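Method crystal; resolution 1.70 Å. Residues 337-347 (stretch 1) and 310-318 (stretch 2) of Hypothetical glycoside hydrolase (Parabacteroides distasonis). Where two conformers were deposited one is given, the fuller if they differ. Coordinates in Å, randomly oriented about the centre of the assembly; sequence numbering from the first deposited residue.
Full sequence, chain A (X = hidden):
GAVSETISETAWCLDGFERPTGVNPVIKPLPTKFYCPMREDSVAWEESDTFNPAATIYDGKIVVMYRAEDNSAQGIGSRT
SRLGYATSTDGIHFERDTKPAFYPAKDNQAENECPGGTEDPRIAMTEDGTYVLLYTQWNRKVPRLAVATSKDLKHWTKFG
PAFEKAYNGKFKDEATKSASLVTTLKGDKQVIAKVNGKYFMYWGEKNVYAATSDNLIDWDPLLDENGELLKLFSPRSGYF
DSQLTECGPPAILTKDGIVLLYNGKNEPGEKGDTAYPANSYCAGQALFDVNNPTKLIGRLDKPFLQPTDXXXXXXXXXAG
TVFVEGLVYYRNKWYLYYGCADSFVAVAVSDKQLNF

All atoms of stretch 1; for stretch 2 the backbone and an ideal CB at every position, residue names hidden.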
# COMPACT_ATOMS: atom_id res chain seq x y z
N TYR A 337 9.11 2.46 -1.87
CA TYR A 337 9.02 2.83 -0.46
C TYR A 337 8.28 1.73 0.29
O TYR A 337 7.23 1.27 -0.15
CB TYR A 337 8.33 4.19 -0.29
CG TYR A 337 9.20 5.26 -0.91
CD1 TYR A 337 10.30 5.78 -0.23
CD2 TYR A 337 8.99 5.67 -2.22
CE1 TYR A 337 11.14 6.71 -0.83
CE2 TYR A 337 9.84 6.60 -2.84
CZ TYR A 337 10.91 7.12 -2.14
OH TYR A 337 11.75 8.01 -2.78
N TYR A 338 8.87 1.31 1.41
CA TYR A 338 8.33 0.21 2.15
C TYR A 338 8.42 0.42 3.65
O TYR A 338 9.30 1.14 4.16
CB TYR A 338 9.01 -1.11 1.71
CG TYR A 338 10.52 -1.18 1.87
CD1 TYR A 338 11.38 -0.73 0.87
CD2 TYR A 338 11.09 -1.75 3.00
CE1 TYR A 338 12.75 -0.80 1.00
CE2 TYR A 338 12.47 -1.84 3.15
CZ TYR A 338 13.28 -1.38 2.14
OH TYR A 338 14.65 -1.46 2.26
N GLY A 339 7.51 -0.22 4.37
CA GLY A 339 7.52 -0.21 5.83
C GLY A 339 8.58 -1.19 6.31
O GLY A 339 8.77 -2.26 5.71
N CYS A 340 9.24 -0.84 7.41
CA CYS A 340 10.28 -1.70 8.04
C CYS A 340 9.80 -2.14 9.40
O CYS A 340 9.79 -1.33 10.35
CB CYS A 340 11.59 -0.94 8.19
SG CYS A 340 12.28 -0.33 6.63
N ALA A 341 9.36 -3.39 9.49
CA ALA A 341 8.91 -3.99 10.76
C ALA A 341 7.88 -3.13 11.51
O ALA A 341 7.90 -3.06 12.75
CB ALA A 341 10.14 -4.34 11.66
N ASP A 342 6.98 -2.49 10.75
CA ASP A 342 5.92 -1.60 11.28
C ASP A 342 6.49 -0.42 12.08
O ASP A 342 5.81 0.11 12.98
CB ASP A 342 4.88 -2.36 12.11
CG ASP A 342 3.90 -3.17 11.26
OD1 ASP A 342 4.03 -3.18 10.01
OD2 ASP A 342 2.98 -3.75 11.87
N SER A 343 7.70 0.01 11.75
CA SER A 343 8.39 1.02 12.55
C SER A 343 9.05 2.17 11.80
O SER A 343 9.13 3.27 12.35
CB SER A 343 9.42 0.38 13.46
OG SER A 343 8.78 -0.34 14.51
N PHE A 344 9.58 1.89 10.60
CA PHE A 344 10.28 2.90 9.80
C PHE A 344 9.85 2.83 8.33
O PHE A 344 9.20 1.87 7.91
CB PHE A 344 11.80 2.73 9.87
CG PHE A 344 12.35 2.75 11.29
CD1 PHE A 344 12.62 3.93 11.92
CD2 PHE A 344 12.58 1.56 11.97
CE1 PHE A 344 13.12 3.95 13.23
CE2 PHE A 344 13.07 1.58 13.28
CZ PHE A 344 13.34 2.78 13.89
N VAL A 345 10.22 3.87 7.58
CA VAL A 345 10.13 3.85 6.13
C VAL A 345 11.54 3.75 5.53
O VAL A 345 12.45 4.48 5.93
CB VAL A 345 9.42 5.08 5.58
CG1 VAL A 345 9.43 5.05 4.02
CG2 VAL A 345 7.99 5.16 6.14
N ALA A 346 11.69 2.87 4.54
CA ALA A 346 12.92 2.73 3.77
C ALA A 346 12.64 2.81 2.26
O ALA A 346 11.48 2.73 1.83
CB ALA A 346 13.66 1.41 4.11
N VAL A 347 13.72 3.05 1.50
CA VAL A 347 13.69 3.15 0.04
C VAL A 347 14.66 2.13 -0.59
O VAL A 347 15.74 1.85 -0.06
CB VAL A 347 14.00 4.59 -0.45
CG1 VAL A 347 15.46 5.00 -0.19
CG2 VAL A 347 13.62 4.74 -1.93
N UNK A 310 18.78 -4.55 10.41
CA UNK A 310 18.19 -4.89 11.71
C UNK A 310 16.83 -4.22 11.96
O UNK A 310 15.94 -4.81 12.58
CB UNK A 310 19.16 -4.50 12.83
N UNK A 311 16.65 -3.00 11.46
CA UNK A 311 15.37 -2.29 11.62
C UNK A 311 14.25 -2.76 10.68
O UNK A 311 13.11 -2.34 10.81
CB UNK A 311 15.60 -0.79 11.40
N UNK A 312 14.61 -3.63 9.72
CA UNK A 312 13.65 -4.38 8.90
C UNK A 312 13.29 -5.73 9.54
O UNK A 312 12.15 -6.18 9.43
CB UNK A 312 14.22 -4.60 7.50
N UNK A 313 14.26 -6.34 10.21
CA UNK A 313 14.11 -7.70 10.76
C UNK A 313 13.25 -7.76 12.01
O UNK A 313 12.66 -8.81 12.31
CB UNK A 313 15.49 -8.28 11.08
N UNK A 314 13.18 -6.64 12.74
CA UNK A 314 12.39 -6.58 13.98
C UNK A 314 12.06 -5.13 14.34
O UNK A 314 12.85 -4.23 14.12
CB UNK A 314 13.14 -7.25 15.13
N UNK A 315 10.87 -4.93 14.89
CA UNK A 315 10.43 -3.61 15.33
C UNK A 315 9.08 -3.78 15.98
O UNK A 315 8.85 -4.77 16.68
CB UNK A 315 10.37 -2.61 14.17
N UNK A 316 8.16 -2.85 15.72
CA UNK A 316 6.82 -2.96 16.27
C UNK A 316 6.21 -4.32 15.91
O UNK A 316 5.51 -4.94 16.70
CB UNK A 316 5.94 -1.82 15.76
N UNK A 317 6.50 -4.77 14.69
CA UNK A 317 6.20 -6.12 14.25
C UNK A 317 7.46 -6.94 14.48
O UNK A 317 8.47 -6.74 13.81
CB UNK A 317 5.75 -6.16 12.79
N UNK A 318 7.42 -7.86 15.45
CA UNK A 318 8.68 -8.50 15.85
C UNK A 318 9.36 -9.42 14.83
O UNK A 318 10.58 -9.56 14.90
CB UNK A 318 8.42 -9.32 17.12

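Stretch 1 is a hairpin: strands 337-340 and 344-347 joined by a tight turn. Stretch 2 packs against the turn and one end of the strands.

Position 310 opens a short helix. Its ideal CB has nothing of stretch 1 within 5.5 Å, so stretch 1 sets no preference. The residue is Asp310; its OD1 accepts a weak hydrogen bond from the backbone N of position 311 at 2.9 Å.

At position 311 CA-to-CB points sideways. The ideal CB lies 3.9 Å from Phe344 CD2 and 5.1 Å from Cys340 CB. These apolar neighbours suit Leu, Met, Ile or an aromatic. It is Phe311, chi1 p. Its CB packs on Phe344 CD2 at 3.9 Å. Cys340 SG sits at the edge of its ring, 4.0 Å from Phe311 CD1.

Position 312 also points sideways. Its ideal CB is 4.6 Å from Cys340 CB and 5.4 Å from Tyr338 CE2. The Tyr338 hydroxyl lies further along, so a long side chain ending in an acceptor, Glu or Gln, would suit. The residue is Glu312. Its CG passes Cys340 SG at 3.8 Å, and Tyr338 OH donates a hydrogen bond to Glu312 OE2 at 2.8 Å.

Position 313 points away, and many residues would fit. It is Lys313, extended and without contact to stretch 1.

Position 314 leaves helical phi/psi and also points away. Small or polar residues are reasonable. It is Ser314; its backbone C lies 3.4 Å from Ala341 CB.

At position 315 phi/psi is -176/-139. An ideal CB would clash, at 2.8 Å from Ser343 OG and 2.9 Å from Ala341 O. Glycine is strongly indicated, and Gly315 is found.

Position 316 points toward the turn, its ideal CB 3.4 Å from both Asp342 O and Ser343 OG. The carbonyl invites a donor, so Gln, Asn, Lys or Arg could serve. It is Gln316, with chi1 and chi2 both t. Gln316 NE2 donates to Asp342 O at 2.9 Å. The backbone Gln316 N donates to Ser343 OG, also at 2.9 Å, which any residue but proline could do.

Position 317 points toward stretch 1, its ideal CB 3.8 Å from Ala341 O and Asp342 OD2. Its N must stay free to donate, which excludes proline; many other residues would fit. It is Tyr317. Tyr317 N donates to Ala341 O at 2.9 Å and 174°. Tyr317 CB lies 3.8 Å from Asp342 OD2, while the ring leads away.

Position 318 points away, with phi -68. Proline is compatible, as are many others. It is Pro318.

Stretch 2, residues 310-318: DFEKSGQYP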
# COMPACT_ATOMS: atom_id res chain seq x y z
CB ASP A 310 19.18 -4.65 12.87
CG ASP A 310 19.66 -3.19 12.99
OD1 ASP A 310 19.40 -2.36 12.11
OD2 ASP A 310 20.31 -2.89 14.01
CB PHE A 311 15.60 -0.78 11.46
CG PHE A 311 16.26 -0.40 10.18
CD1 PHE A 311 15.51 -0.26 9.02
CD2 PHE A 311 17.62 -0.16 10.13
CE1 PHE A 311 16.10 0.10 7.83
CE2 PHE A 311 18.23 0.21 8.91
CZ PHE A 311 17.45 0.34 7.76
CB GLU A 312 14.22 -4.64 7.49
CG GLU A 312 14.53 -3.39 6.70
CD GLU A 312 15.34 -3.63 5.44
OE1 GLU A 312 15.89 -4.74 5.25
OE2 GLU A 312 15.41 -2.69 4.61
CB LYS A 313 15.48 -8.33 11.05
CG LYS A 313 16.19 -8.81 9.79
CD LYS A 313 17.56 -9.36 10.11
CE LYS A 313 18.18 -9.99 8.88
NZ LYS A 313 19.53 -10.60 9.17
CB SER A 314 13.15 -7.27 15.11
OG SER A 314 12.35 -7.40 16.28
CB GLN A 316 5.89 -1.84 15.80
CG GLN A 316 4.46 -2.06 16.34
CD GLN A 316 3.41 -1.01 15.98
OE1 GLN A 316 2.36 -0.98 16.63
NE2 GLN A 316 3.65 -0.19 14.94
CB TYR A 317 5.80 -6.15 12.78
CG TYR A 317 5.37 -7.54 12.35
CD1 TYR A 317 4.18 -8.09 12.82
CD2 TYR A 317 6.18 -8.31 11.54
CE1 TYR A 317 3.81 -9.39 12.48
CE2 TYR A 317 5.81 -9.60 11.17
CZ TYR A 317 4.62 -10.13 11.63
OH TYR A 317 4.25 -11.39 11.26
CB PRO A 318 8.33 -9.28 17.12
CG PRO A 318 6.85 -9.21 17.29
CD PRO A 318 6.30 -8.16 16.37
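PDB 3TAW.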